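Local coordinates for N-acetylneuraminate epimerase (Escherichia coli, PDB 2UVK), which catalyses the interconversion of the alpha and beta anomers of N-acetylneuraminate, speeding sialic acid mutarotation in the periplasm, at residues B[120-131]-B[163-174]. Numbering follows the deposited sequence.
Sequences KAYVTGGVNQNI and DYFFNKFLLSFD
With CG of Y122 anti to its carbonyl carbon (chi1 -79°), the ring leans across the neighbouring strand and lays one face over CB of S172, a CH-pi contact 4.0 Å from the ring centroid. L170, its CG anti to the backbone N (chi1 -175°), meets the rim of the same ring, and its CD2 lies 4.0 Å from Y122 CD1. A serine in place of Y122 would probably leave S172 CB and L170 without this cover and open a gap beside F115, whose ring also meets the tyrosine. A121 and V123 form antiparallel hydrogen-bonded pairs with F173 and L171; the bond from F173 N to A121 O is 2.7 Å and nearly straight. These are the two middle strands of a four-stranded Kelch blade of the beta-propeller, between strands 112-117 and 179-185. At the end of the strand pair, T124 OG1 donates to F169 O at 2.7 Å, from above the carbonyl plane. Water 1 donates to the same hydroxyl oxygen and to K168 O. N167 OD1 accepts from F169 N in an Asx turn, while N167 N donates to G126 O at 2.9 Å. V127 CG1 packs 4.0 Å from F166 CE1, and the F166 side chain also nears E209, the predicted proton acceptor. N128 caps helix 129-142 by accepting from I131 N at 2.9 Å. I131 CD1 reaches the edge of the F165 ring, which packs on L171 of the second subunit.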
loop_
_atom_site.group_PDB
_atom_site.type_symbol
_atom_site.label_atom_id
_atom_site.label_comp_id
_atom_site.label_asym_id
_atom_site.label_seq_id
_atom_site.Cartn_x
_atom_site.Cartn_y
_atom_site.Cartn_z
ATOM N N LYS B 120 -19.994 -5.939 8.378
ATOM C CA LYS B 120 -18.781 -5.178 8.031
ATOM C C LYS B 120 -18.619 -5.164 6.522
ATOM O O LYS B 120 -19.055 -6.086 5.828
ATOM C CB LYS B 120 -17.546 -5.811 8.677
ATOM C CG LYS B 120 -17.551 -5.718 10.218
ATOM C CD LYS B 120 -16.565 -6.645 10.874
ATOM C CE LYS B 120 -16.685 -6.536 12.411
ATOM N NZ LYS B 120 -15.565 -7.199 13.125
ATOM N N ALA B 121 -17.968 -4.109 6.019
ATOM C CA ALA B 121 -17.648 -4.044 4.598
ATOM C C ALA B 121 -16.243 -4.557 4.388
ATOM O O ALA B 121 -15.302 -4.065 4.983
ATOM C CB ALA B 121 -17.765 -2.619 4.099
ATOM N N TYR B 122 -16.120 -5.563 3.536
ATOM C CA TYR B 122 -14.846 -6.187 3.230
ATOM C C TYR B 122 -14.422 -5.738 1.840
ATOM O O TYR B 122 -15.229 -5.728 0.907
ATOM C CB TYR B 122 -14.997 -7.704 3.236
ATOM C CG TYR B 122 -15.018 -8.313 4.619
ATOM C CD1 TYR B 122 -13.907 -8.960 5.135
ATOM C CD2 TYR B 122 -16.146 -8.237 5.404
ATOM C CE1 TYR B 122 -13.924 -9.543 6.413
ATOM C CE2 TYR B 122 -16.163 -8.776 6.670
ATOM C CZ TYR B 122 -15.042 -9.410 7.175
ATOM O OH TYR B 122 -15.100 -9.998 8.448
ATOM N N VAL B 123 -13.134 -5.406 1.730
ATOM C CA VAL B 123 -12.540 -4.827 0.503
ATOM C C VAL B 123 -11.279 -5.601 0.131
ATOM O O VAL B 123 -10.452 -5.903 0.986
ATOM C CB VAL B 123 -12.163 -3.348 0.735
ATOM C CG1 VAL B 123 -11.425 -2.783 -0.481
ATOM C CG2 VAL B 123 -13.415 -2.512 1.064
ATOM N N THR B 124 -11.153 -5.949 -1.141
ATOM C CA THR B 124 -9.877 -6.471 -1.650
ATOM C C THR B 124 -9.734 -6.045 -3.092
ATOM O O THR B 124 -10.696 -5.566 -3.701
ATOM C CB THR B 124 -9.748 -8.003 -1.476
ATOM O OG1 THR B 124 -8.398 -8.391 -1.742
ATOM C CG2 THR B 124 -10.732 -8.755 -2.321
ATOM N N GLY B 125 -8.518 -6.193 -3.611
ATOM C CA GLY B 125 -8.241 -5.798 -4.989
ATOM C C GLY B 125 -7.995 -4.314 -5.155
ATOM O O GLY B 125 -8.073 -3.531 -4.215
ATOM N N GLY B 126 -7.710 -3.958 -6.389
ATOM C CA GLY B 126 -7.475 -2.580 -6.759
ATOM C C GLY B 126 -6.045 -2.293 -7.140
ATOM O O GLY B 126 -5.098 -3.011 -6.754
ATOM N N VAL B 127 -5.888 -1.202 -7.876
ATOM C CA VAL B 127 -4.565 -0.752 -8.289
ATOM C C VAL B 127 -3.772 -0.233 -7.084
ATOM O O VAL B 127 -4.330 0.040 -6.011
ATOM C CB VAL B 127 -4.688 0.371 -9.331
ATOM C CG1 VAL B 127 -5.493 -0.088 -10.535
ATOM C CG2 VAL B 127 -5.259 1.675 -8.701
ATOM N N ASN B 128 -2.473 -0.024 -7.271
ATOM C CA ASN B 128 -1.616 0.586 -6.278
ATOM C C ASN B 128 -1.720 2.105 -6.425
ATOM O O ASN B 128 -1.528 2.644 -7.525
ATOM C CB ASN B 128 -0.159 0.161 -6.491
ATOM C CG ASN B 128 0.793 0.823 -5.558
ATOM O OD1 ASN B 128 1.355 1.887 -5.881
ATOM N ND2 ASN B 128 1.016 0.215 -4.378
ATOM N N GLN B 129 -1.990 2.789 -5.330
ATOM C CA GLN B 129 -2.247 4.229 -5.443
ATOM C C GLN B 129 -1.024 4.980 -5.956
ATOM O O GLN B 129 -1.174 5.889 -6.773
ATOM C CB GLN B 129 -2.723 4.791 -4.134
ATOM C CG GLN B 129 -1.764 4.932 -3.087
ATOM C CD GLN B 129 -2.427 5.142 -1.722
ATOM O OE1 GLN B 129 -3.603 5.593 -1.632
ATOM N NE2 GLN B 129 -1.689 4.799 -0.650
ATOM N N ASN B 130 0.161 4.652 -5.452
ATOM C CA ASN B 130 1.354 5.398 -5.870
ATOM C C ASN B 130 1.685 5.188 -7.354
ATOM O O ASN B 130 2.097 6.132 -8.043
ATOM C CB ASN B 130 2.567 5.061 -4.996
ATOM C CG ASN B 130 2.499 5.707 -3.624
ATOM O OD1 ASN B 130 1.678 6.583 -3.403
ATOM N ND2 ASN B 130 3.370 5.292 -2.695
ATOM N N ILE B 131 1.563 3.951 -7.848
ATOM C CA ILE B 131 1.862 3.676 -9.259
ATOM C C ILE B 131 0.827 4.349 -10.160
ATOM O O ILE B 131 1.161 5.022 -11.130
ATOM C CB ILE B 131 1.959 2.151 -9.517
ATOM C CG1 ILE B 131 3.184 1.594 -8.797
ATOM C CG2 ILE B 131 2.025 1.862 -10.995
ATOM C CD1 ILE B 131 3.289 0.100 -8.832
ATOM N N ASP B 163 4.889 -6.342 -10.167
ATOM C CA ASP B 163 5.500 -5.035 -9.985
ATOM C C ASP B 163 4.434 -3.923 -9.869
ATOM O O ASP B 163 4.789 -2.765 -9.591
ATOM C CB ASP B 163 6.404 -4.687 -11.167
ATOM C CG ASP B 163 7.598 -5.622 -11.305
ATOM O OD1 ASP B 163 8.023 -6.228 -10.328
ATOM O OD2 ASP B 163 8.118 -5.717 -12.427
ATOM N N TYR B 164 3.181 -4.262 -10.159
ATOM C CA TYR B 164 2.079 -3.272 -10.058
ATOM C C TYR B 164 1.411 -3.258 -8.698
ATOM O O TYR B 164 0.624 -2.372 -8.416
ATOM C CB TYR B 164 1.037 -3.498 -11.136
ATOM C CG TYR B 164 1.585 -3.293 -12.531
ATOM C CD1 TYR B 164 1.589 -2.035 -13.142
ATOM C CD2 TYR B 164 2.171 -4.355 -13.215
ATOM C CE1 TYR B 164 2.120 -1.858 -14.433
ATOM C CE2 TYR B 164 2.679 -4.191 -14.480
ATOM C CZ TYR B 164 2.660 -2.951 -15.084
ATOM O OH TYR B 164 3.217 -2.826 -16.353
ATOM N N PHE B 165 1.734 -4.221 -7.848
ATOM C CA PHE B 165 1.280 -4.222 -6.476
ATOM C C PHE B 165 -0.222 -4.030 -6.397
ATOM O O PHE B 165 -0.717 -3.288 -5.535
ATOM C CB PHE B 165 2.056 -3.221 -5.655
ATOM C CG PHE B 165 3.489 -3.603 -5.471
ATOM C CD1 PHE B 165 3.884 -4.348 -4.376
ATOM C CD2 PHE B 165 4.446 -3.218 -6.387
ATOM C CE1 PHE B 165 5.208 -4.707 -4.217
ATOM C CE2 PHE B 165 5.768 -3.583 -6.228
ATOM C CZ PHE B 165 6.144 -4.313 -5.138
ATOM N N PHE B 166 -0.976 -4.702 -7.254
ATOM C CA PHE B 166 -2.433 -4.766 -7.051
ATOM C C PHE B 166 -2.713 -5.374 -5.659
ATOM O O PHE B 166 -1.956 -6.226 -5.180
ATOM C CB PHE B 166 -3.135 -5.553 -8.146
ATOM C CG PHE B 166 -3.241 -4.852 -9.476
ATOM C CD1 PHE B 166 -2.594 -3.647 -9.741
ATOM C CD2 PHE B 166 -3.992 -5.424 -10.474
ATOM C CE1 PHE B 166 -2.765 -3.027 -10.960
ATOM C CE2 PHE B 166 -4.146 -4.801 -11.699
ATOM C CZ PHE B 166 -3.532 -3.594 -11.927
ATOM N N ASN B 167 -3.786 -4.930 -5.018
ATOM C CA ASN B 167 -3.982 -5.188 -3.595
ATOM C C ASN B 167 -4.502 -6.596 -3.340
ATOM O O ASN B 167 -5.650 -6.910 -3.692
ATOM C CB ASN B 167 -4.988 -4.200 -3.000
ATOM C CG ASN B 167 -5.070 -4.293 -1.496
ATOM O OD1 ASN B 167 -4.258 -4.960 -0.862
ATOM N ND2 ASN B 167 -6.044 -3.572 -0.899
ATOM N N LYS B 168 -3.647 -7.431 -2.742
ATOM C CA LYS B 168 -4.034 -8.805 -2.402
ATOM C C LYS B 168 -4.572 -8.925 -0.980
ATOM O O LYS B 168 -5.062 -9.994 -0.600
ATOM C CB LYS B 168 -2.854 -9.785 -2.572
ATOM C CG LYS B 168 -1.733 -9.617 -1.599
ATOM C CD LYS B 168 -0.692 -10.738 -1.736
ATOM C CE LYS B 168 0.430 -10.609 -0.756
ATOM N NZ LYS B 168 1.275 -11.873 -0.790
ATOM N N PHE B 169 -4.476 -7.855 -0.185
ATOM C CA PHE B 169 -4.953 -7.873 1.194
ATOM C C PHE B 169 -6.462 -7.802 1.238
ATOM O O PHE B 169 -7.098 -7.251 0.349
ATOM C CB PHE B 169 -4.362 -6.738 2.005
ATOM C CG PHE B 169 -2.892 -6.854 2.209
ATOM C CD1 PHE B 169 -2.389 -7.677 3.200
ATOM C CD2 PHE B 169 -2.002 -6.152 1.415
ATOM C CE1 PHE B 169 -1.043 -7.780 3.415
ATOM C CE2 PHE B 169 -0.655 -6.254 1.622
ATOM C CZ PHE B 169 -0.172 -7.089 2.622
ATOM N N LEU B 170 -7.019 -8.372 2.304
ATOM C CA LEU B 170 -8.441 -8.270 2.600
ATOM C C LEU B 170 -8.588 -7.336 3.798
ATOM O O LEU B 170 -7.986 -7.561 4.852
ATOM C CB LEU B 170 -9.021 -9.650 2.939
ATOM C CG LEU B 170 -10.536 -9.735 3.155
ATOM C CD1 LEU B 170 -11.295 -9.459 1.907
ATOM C CD2 LEU B 170 -10.901 -11.130 3.698
ATOM N N LEU B 171 -9.378 -6.277 3.617
ATOM C CA LEU B 171 -9.570 -5.235 4.617
ATOM C C LEU B 171 -11.013 -5.297 5.092
ATOM O O LEU B 171 -11.904 -5.628 4.311
ATOM C CB LEU B 171 -9.316 -3.855 3.981
ATOM C CG LEU B 171 -8.029 -3.665 3.142
ATOM C CD1 LEU B 171 -8.037 -2.233 2.537
ATOM C CD2 LEU B 171 -6.791 -3.939 3.936
ATOM N N SER B 172 -11.256 -4.977 6.356
ATOM C CA SER B 172 -12.639 -4.848 6.819
ATOM C C SER B 172 -12.863 -3.485 7.468
ATOM O O SER B 172 -12.058 -3.019 8.280
ATOM C CB SER B 172 -13.037 -5.996 7.767
ATOM O OG SER B 172 -12.299 -5.980 8.975
ATOM N N PHE B 173 -13.955 -2.857 7.053
ATOM C CA PHE B 173 -14.408 -1.576 7.579
ATOM C C PHE B 173 -15.619 -1.846 8.473
ATOM O O PHE B 173 -16.591 -2.451 8.025
ATOM C CB PHE B 173 -14.802 -0.660 6.417
ATOM C CG PHE B 173 -15.588 0.558 6.825
ATOM C CD1 PHE B 173 -14.960 1.697 7.269
ATOM C CD2 PHE B 173 -16.985 0.562 6.737
ATOM C CE1 PHE B 173 -15.690 2.838 7.633
ATOM C CE2 PHE B 173 -17.688 1.695 7.092
ATOM C CZ PHE B 173 -17.041 2.815 7.544
ATOM N N ASP B 174 -15.552 -1.364 9.714
ATOM C CA ASP B 174 -16.653 -1.542 10.683
ATOM C C ASP B 174 -17.418 -0.231 10.781
ATOM O O ASP B 174 -16.877 0.753 11.266
ATOM C CB ASP B 174 -16.090 -1.952 12.044
ATOM C CG ASP B 174 -17.194 -2.257 13.075
ATOM O OD1 ASP B 174 -18.359 -1.953 12.787
ATOM O OD2 ASP B 174 -16.875 -2.805 14.148
HETATM O O HOH W 1 -7.196 -10.585 -2.808
HETATM O O HOH W 2 -7.769 -1.625 -2.271
HETATM O O HOH W 3 -0.982 -0.364 -9.600
HETATM O O HOH W 4 -1.154 -2.042 -3.384
#